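Local coordinates for 4-hydroxythreonine-4-phosphate dehydrogenase (Legionella pneumophila subsp. pneumophila, PDB 6XMY), which probably catalyses the NAD(P)-dependent oxidation of 4-(phosphooxy)-L-threonine, a step in the biosynthesis of pyridoxine 5'-phosphate, at residues A[28-33]-A[314-319]; A[102-107]-A[143-148]; A[182-187]-A[236-241]. All blocks are in the same frame, centred on the assembly; numbering follows the deposited sequence.

In the fold
The three contacts are separate and all join helices or their ends. Interactions 1 and 2 have centres 23 Å apart, with nearest atoms about 11 Å apart, and interactions 2 and 3 both fall within the span of chain bracketed by interaction 1. Interactions 1 and 2 come near the functional region: the side chain of M316 is about 7 Å from the bound NAD, and that of F146 about 7 Å from that of R294, a predicted substrate-binding residue. Interaction 3 lies away from the annotated sites, across the chain's centre from interaction 1, with centres 35 Å apart. Interaction 2 lies closer to it, their centres 26 Å and nearest atoms about 9 Å apart.

Interaction 1: A[28-33]-A[314-319]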
# COMPACT_ATOMS: atom_id res chain seq x y z
N LEU A 28 3.31 -3.09 17.40
CA LEU A 28 3.10 -3.58 18.76
C LEU A 28 1.67 -4.05 18.96
O LEU A 28 1.43 -5.00 19.71
CB LEU A 28 3.49 -2.50 19.77
CG LEU A 28 4.95 -2.08 19.75
CD1 LEU A 28 5.19 -0.87 20.64
CD2 LEU A 28 5.88 -3.24 20.17
N ALA A 29 0.71 -3.41 18.28
CA ALA A 29 -0.68 -3.86 18.34
C ALA A 29 -0.86 -5.29 17.83
O ALA A 29 -1.82 -5.96 18.21
CB ALA A 29 -1.59 -2.91 17.56
N LEU A 30 0.05 -5.76 16.97
CA LEU A 30 -0.04 -7.13 16.48
C LEU A 30 0.35 -8.15 17.54
O LEU A 30 0.09 -9.34 17.34
CB LEU A 30 0.84 -7.28 15.24
CG LEU A 30 0.45 -6.34 14.09
CD1 LEU A 30 1.44 -6.41 12.93
CD2 LEU A 30 -0.97 -6.61 13.60
N ALA A 31 0.95 -7.72 18.65
CA ALA A 31 1.43 -8.66 19.65
C ALA A 31 0.29 -9.45 20.27
O ALA A 31 0.47 -10.60 20.67
CB ALA A 31 2.21 -7.93 20.75
N GLU A 32 -0.90 -8.86 20.33
CA GLU A 32 -2.02 -9.52 20.97
C GLU A 32 -2.79 -10.45 20.04
O GLU A 32 -3.69 -11.15 20.51
CB GLU A 32 -2.93 -8.48 21.62
CG GLU A 32 -2.25 -7.82 22.80
CD GLU A 32 -1.78 -8.85 23.82
OE1 GLU A 32 -2.43 -9.91 23.95
OE2 GLU A 32 -0.76 -8.60 24.49
N THR A 33 -2.44 -10.48 18.77
CA THR A 33 -3.09 -11.34 17.79
C THR A 33 -2.33 -12.66 17.66
O THR A 33 -1.25 -12.85 18.22
CB THR A 33 -3.14 -10.66 16.43
OG1 THR A 33 -1.83 -10.69 15.83
CG2 THR A 33 -3.59 -9.21 16.57
N GLY A 314 -6.91 -0.34 12.71
CA GLY A 314 -7.76 -1.09 11.80
C GLY A 314 -7.15 -1.31 10.43
O GLY A 314 -7.25 -2.41 9.87
N SER A 315 -6.51 -0.28 9.87
CA SER A 315 -5.90 -0.43 8.55
C SER A 315 -4.73 -1.42 8.59
O SER A 315 -4.61 -2.28 7.71
CB SER A 315 -5.44 0.91 8.00
OG SER A 315 -4.85 0.74 6.73
N MET A 316 -3.87 -1.32 9.61
CA MET A 316 -2.78 -2.28 9.74
C MET A 316 -3.31 -3.71 9.84
O MET A 316 -2.82 -4.62 9.16
CB MET A 316 -1.91 -1.94 10.94
CG MET A 316 -0.84 -3.00 11.23
SD MET A 316 0.35 -3.28 9.89
CE MET A 316 1.48 -1.92 10.19
N LEU A 317 -4.34 -3.91 10.68
CA LEU A 317 -4.88 -5.26 10.84
C LEU A 317 -5.46 -5.77 9.53
O LEU A 317 -5.25 -6.93 9.16
CB LEU A 317 -5.94 -5.28 11.95
CG LEU A 317 -5.41 -5.17 13.38
CD1 LEU A 317 -6.55 -4.81 14.34
CD2 LEU A 317 -4.75 -6.48 13.79
N ALA A 318 -6.18 -4.91 8.81
CA ALA A 318 -6.71 -5.29 7.50
C ALA A 318 -5.59 -5.59 6.51
O ALA A 318 -5.70 -6.53 5.70
CB ALA A 318 -7.62 -4.18 6.97
N ALA A 319 -4.49 -4.82 6.56
CA ALA A 319 -3.38 -5.03 5.62
C ALA A 319 -2.69 -6.36 5.87
O ALA A 319 -2.32 -7.06 4.92
CB ALA A 319 -2.38 -3.89 5.72
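L30 meets M316 and L317, and T33 meets L317, where the C-terminal end of helix 23-29 comes against the first turn of helix 314-328. At the start of the first segment, L28 packs on helix 43-52 and on I57. L30 makes the main approach: its CA is 7.7 Å from that of L317, and the outer carbons of the leucine do the touching. With CG anti to the carbonyl carbon (chi1 -59°), the L30 branch runs past that of L317 in the opposite direction, and the two CD2 methyls meet at 3.8 Å. The same L30 CD2 lies 4.3 Å from M316 CG, so one methyl touches two neighbouring residues of the helix. A31 and E32 then carry the chain round the turn, and A31 O accepts a hydrogen bond from K70 NZ. T33 comes in with its methyl, CG2 lying 4.1 Å from L317 CD2, so that L317 CD2 touches both L30 and T33. The threonine hydroxyl turns back to its own segment, where OG1 donates to L30 O at 2.8 Å. The C=O...OG1 angle is 134°, and the oxygen is tilted slightly from the carbonyl plane. T33 N binds the same oxygen at 3.1 Å, giving L30 O two donors that close the turn. L35 N bonds to T33 OG1, so the hydroxyl links L30 O to the chain just beyond. M316 also packs on A121 and V297, and its side chain is about 6 Å from that of H299, an NAD-binding residue. S315 OG is bonded to A283 O and D298 N, joining the helix to the chain at those two points. No hydrogen bond crosses between the segments. The contact itself is wholly aliphatic and rests on the fit of methyl and methylene groups, while the nearby polar atoms of T33 and L30 hold the turn and its exit.

Interaction 2: A[102-107]-A[143-148]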
# COMPACT_ATOMS: atom_id res chain seq x y z
N LEU A 102 14.90 -1.09 6.13
CA LEU A 102 13.71 -1.92 6.33
C LEU A 102 13.07 -2.26 4.99
O LEU A 102 12.68 -3.42 4.76
CB LEU A 102 12.69 -1.19 7.21
CG LEU A 102 13.13 -0.66 8.58
CD1 LEU A 102 11.93 -0.05 9.30
CD2 LEU A 102 13.77 -1.76 9.43
N LEU A 103 12.94 -1.28 4.09
CA LEU A 103 12.33 -1.53 2.79
C LEU A 103 13.18 -2.48 1.95
O LEU A 103 12.65 -3.39 1.29
CB LEU A 103 12.12 -0.21 2.04
CG LEU A 103 10.80 0.54 2.25
CD1 LEU A 103 10.42 0.63 3.71
CD2 LEU A 103 10.86 1.92 1.63
N THR A 104 14.50 -2.26 1.94
CA THR A 104 15.39 -3.05 1.11
C THR A 104 15.48 -4.47 1.64
O THR A 104 15.34 -5.44 0.88
CB THR A 104 16.78 -2.40 1.08
OG1 THR A 104 16.66 -1.05 0.62
CG2 THR A 104 17.73 -3.17 0.16
N LEU A 105 15.66 -4.61 2.95
CA LEU A 105 15.70 -5.94 3.55
C LEU A 105 14.36 -6.65 3.40
O LEU A 105 14.31 -7.84 3.08
CB LEU A 105 16.11 -5.80 5.01
CG LEU A 105 16.55 -7.01 5.81
CD1 LEU A 105 17.64 -7.82 5.10
CD2 LEU A 105 17.01 -6.49 7.16
N GLY A 106 13.25 -5.92 3.58
CA GLY A 106 11.94 -6.54 3.43
C GLY A 106 11.70 -7.06 2.02
O GLY A 106 11.22 -8.19 1.83
N ALA A 107 12.03 -6.25 1.01
CA ALA A 107 11.88 -6.70 -0.37
C ALA A 107 12.76 -7.91 -0.66
O ALA A 107 12.32 -8.89 -1.27
CB ALA A 107 12.21 -5.56 -1.33
N ALA A 143 8.93 -1.10 -7.26
CA ALA A 143 9.00 -1.26 -8.71
C ALA A 143 10.45 -1.21 -9.20
O ALA A 143 10.88 -2.05 -9.99
CB ALA A 143 8.16 -0.18 -9.40
N ASP A 144 11.21 -0.23 -8.72
CA ASP A 144 12.62 -0.13 -9.08
C ASP A 144 13.42 -1.33 -8.57
O ASP A 144 14.24 -1.89 -9.30
CB ASP A 144 13.22 1.17 -8.54
CG ASP A 144 12.69 2.40 -9.26
OD1 ASP A 144 11.98 2.25 -10.27
OD2 ASP A 144 12.99 3.53 -8.81
N PHE A 145 13.18 -1.74 -7.32
CA PHE A 145 13.92 -2.85 -6.73
C PHE A 145 13.76 -4.12 -7.56
O PHE A 145 14.73 -4.84 -7.81
CB PHE A 145 13.46 -3.08 -5.29
CG PHE A 145 14.21 -4.18 -4.58
CD1 PHE A 145 13.82 -5.50 -4.71
CD2 PHE A 145 15.29 -3.88 -3.77
CE1 PHE A 145 14.51 -6.51 -4.05
CE2 PHE A 145 15.98 -4.89 -3.11
CZ PHE A 145 15.59 -6.20 -3.25
N PHE A 146 12.53 -4.40 -7.99
CA PHE A 146 12.23 -5.61 -8.74
C PHE A 146 12.32 -5.41 -10.25
O PHE A 146 12.03 -6.35 -11.00
CB PHE A 146 10.86 -6.15 -8.34
CG PHE A 146 10.83 -6.70 -6.95
CD1 PHE A 146 11.46 -7.90 -6.66
CD2 PHE A 146 10.22 -6.01 -5.92
CE1 PHE A 146 11.45 -8.41 -5.37
CE2 PHE A 146 10.20 -6.52 -4.63
CZ PHE A 146 10.82 -7.72 -4.36
N GLU A 147 12.74 -4.23 -10.70
CA GLU A 147 12.87 -3.92 -12.12
C GLU A 147 11.59 -4.21 -12.89
O GLU A 147 11.62 -4.79 -13.98
CB GLU A 147 14.10 -4.60 -12.73
CG GLU A 147 15.35 -4.37 -11.92
CD GLU A 147 16.58 -4.21 -12.79
OE1 GLU A 147 16.90 -3.05 -13.15
OE2 GLU A 147 17.20 -5.23 -13.13
N VAL A 148 10.46 -3.81 -12.32
CA VAL A 148 9.15 -3.94 -12.95
C VAL A 148 8.78 -2.60 -13.56
O VAL A 148 8.83 -1.57 -12.88
CB VAL A 148 8.09 -4.40 -11.93
CG1 VAL A 148 6.73 -4.47 -12.58
CG2 VAL A 148 8.47 -5.76 -11.35
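A107 of helix 96-111 faces F145 and F146 at the end of helix 138-145, which finishes in a Schellman motif. E147 takes positive phi there, E147 N bonds back to D144 O, and V148 N reaches A143 O at 3.0 Å. The two phenylalanines just before E147 take different conformations and so present different parts of their rings. F145 has CG anti to the backbone N (chi1 -178°), which extends the ring toward helix 96-111 and lays one face against A107. The methyl CB is 3.7 Å from the centroid of the F145 ring and 14° off its normal, a CH-pi contact. The far rim of that ring reaches T104: its CE2 is 4.1 Å from T104 CG2, the two side chains crossing at about a right angle. T104 OG1 bonds to M100 O within its own helix, while T104 CG2 meets the ring. F146 has CG anti to the carbonyl carbon instead (chi1 -69°), and its CZ lies 4.0 Å from A107 CB. The rings also meet each other, F145 CD1 lying over the centre of one face of the F146 ring. P291 and S111 touch F146 as well. At its edge, F146 CZ comes within 3.6 Å of A107 O, which lies near the ring plane.

Interaction 3: A[182-187]-A[236-241]; sequences LIIKVI and KNQGID
I187 and I240 mark the closest backbone approach, their CA atoms 8.3 Å apart. The first belongs to helix 180-197, which is regular throughout 182-187, with I187 N bonded to I183 O at 2.9 Å. The second lies beyond the end of helix 223-237, where the chain turns out of helical geometry at G239. This residue has positive phi (85°), and its N bonds to K236 O at 2.9 Å as part of a Schellman motif, with backbone angles that suit glycine. The turn delivers the chain to strand 241-246, which runs parallel to strand 204-208 in an alpha/beta region; D241 and I205 share backbone hydrogen bonds. I187 and I240 meet between helix and turn through their branch methyls, with CG2 of I187 4.0 Å from CG2 of I240. In both residues CG2 is anti to the backbone N (chi1 -62° in I187 and -65° in I240), which turns each of these methyls to the other, and the two side chains cross at a slant. L235 touches both, and I187 further packs on I205, V207 and V242. Nearer the surface, Q238 reaches to the first helix with NE2 4.3 Å from I184 CG2, a looser contact. Its OE1 accepts a hydrogen bond from Q188 NE2, one turn beyond I184 on the same helix.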
# COMPACT_ATOMS: atom_id res chain seq x y z
N LEU A 182 0.33 4.08 -20.90
CA LEU A 182 0.34 3.93 -19.45
C LEU A 182 -1.01 3.43 -18.95
O LEU A 182 -1.07 2.53 -18.11
CB LEU A 182 0.71 5.25 -18.76
CG LEU A 182 0.64 5.20 -17.23
CD1 LEU A 182 1.68 4.25 -16.65
CD2 LEU A 182 0.80 6.59 -16.65
N ILE A 183 -2.10 4.01 -19.46
CA ILE A 183 -3.44 3.58 -19.05
C ILE A 183 -3.64 2.10 -19.38
O ILE A 183 -4.14 1.33 -18.55
CB ILE A 183 -4.51 4.45 -19.73
CG1 ILE A 183 -4.42 5.89 -19.22
CG2 ILE A 183 -5.89 3.88 -19.48
CD1 ILE A 183 -5.30 6.83 -20.01
N ILE A 184 -3.23 1.70 -20.58
CA ILE A 184 -3.34 0.30 -20.98
C ILE A 184 -2.57 -0.61 -20.03
O ILE A 184 -3.10 -1.63 -19.55
CB ILE A 184 -2.88 0.13 -22.44
CG1 ILE A 184 -3.86 0.81 -23.39
CG2 ILE A 184 -2.73 -1.35 -22.78
CD1 ILE A 184 -3.28 1.12 -24.74
N LYS A 185 -1.32 -0.26 -19.73
CA LYS A 185 -0.49 -1.13 -18.91
C LYS A 185 -1.02 -1.20 -17.49
O LYS A 185 -1.02 -2.27 -16.87
CB LYS A 185 0.95 -0.63 -18.94
CG LYS A 185 1.62 -0.90 -20.27
CD LYS A 185 2.97 -0.22 -20.36
CE LYS A 185 3.65 -0.54 -21.69
NZ LYS A 185 4.96 0.15 -21.81
N VAL A 186 -1.47 -0.06 -16.95
CA VAL A 186 -2.05 -0.04 -15.61
C VAL A 186 -3.29 -0.92 -15.56
O VAL A 186 -3.46 -1.74 -14.64
CB VAL A 186 -2.37 1.40 -15.19
CG1 VAL A 186 -3.34 1.42 -14.01
CG2 VAL A 186 -1.08 2.13 -14.84
N ILE A 187 -4.20 -0.74 -16.52
CA ILE A 187 -5.45 -1.49 -16.48
C ILE A 187 -5.24 -2.97 -16.82
O ILE A 187 -5.92 -3.84 -16.26
CB ILE A 187 -6.55 -0.79 -17.30
CG1 ILE A 187 -6.83 0.59 -16.68
CG2 ILE A 187 -7.82 -1.63 -17.32
CD1 ILE A 187 -7.91 1.40 -17.39
N LYS A 236 -10.81 -2.56 -24.47
CA LYS A 236 -12.02 -3.30 -24.84
C LYS A 236 -11.72 -4.34 -25.91
O LYS A 236 -12.24 -5.46 -25.86
CB LYS A 236 -13.09 -2.32 -25.33
CG LYS A 236 -13.77 -1.53 -24.23
CD LYS A 236 -14.66 -0.44 -24.84
CE LYS A 236 -15.34 0.41 -23.78
NZ LYS A 236 -15.99 1.62 -24.36
N ASN A 237 -10.90 -3.98 -26.90
CA ASN A 237 -10.57 -4.93 -27.96
C ASN A 237 -9.57 -5.99 -27.52
O ASN A 237 -9.33 -6.94 -28.27
CB ASN A 237 -10.11 -4.21 -29.22
CG ASN A 237 -11.25 -3.54 -29.94
OD1 ASN A 237 -12.42 -3.75 -29.61
ND2 ASN A 237 -10.93 -2.72 -30.94
N GLN A 238 -8.97 -5.84 -26.34
CA GLN A 238 -8.26 -6.93 -25.69
C GLN A 238 -9.17 -7.75 -24.78
O GLN A 238 -8.71 -8.70 -24.15
CB GLN A 238 -7.07 -6.39 -24.88
CG GLN A 238 -6.05 -5.68 -25.73
CD GLN A 238 -4.95 -5.05 -24.92
OE1 GLN A 238 -4.94 -5.17 -23.69
NE2 GLN A 238 -4.03 -4.37 -25.58
N GLY A 239 -10.46 -7.40 -24.72
CA GLY A 239 -11.40 -8.13 -23.90
C GLY A 239 -11.46 -7.72 -22.45
O GLY A 239 -11.98 -8.47 -21.62
N ILE A 240 -10.94 -6.55 -22.12
CA ILE A 240 -10.98 -6.04 -20.75
C ILE A 240 -12.16 -5.08 -20.64
O ILE A 240 -12.26 -4.11 -21.40
CB ILE A 240 -9.65 -5.37 -20.38
CG1 ILE A 240 -8.53 -6.43 -20.38
CG2 ILE A 240 -9.74 -4.71 -19.02
CD1 ILE A 240 -7.13 -5.85 -20.26
N ASP A 241 -13.08 -5.39 -19.73
CA ASP A 241 -14.41 -4.77 -19.68
C ASP A 241 -14.34 -3.44 -18.92
O ASP A 241 -14.69 -3.34 -17.75
CB ASP A 241 -15.39 -5.74 -19.05
CG ASP A 241 -16.84 -5.36 -19.27
OD1 ASP A 241 -17.12 -4.34 -19.93
OD2 ASP A 241 -17.71 -6.10 -18.77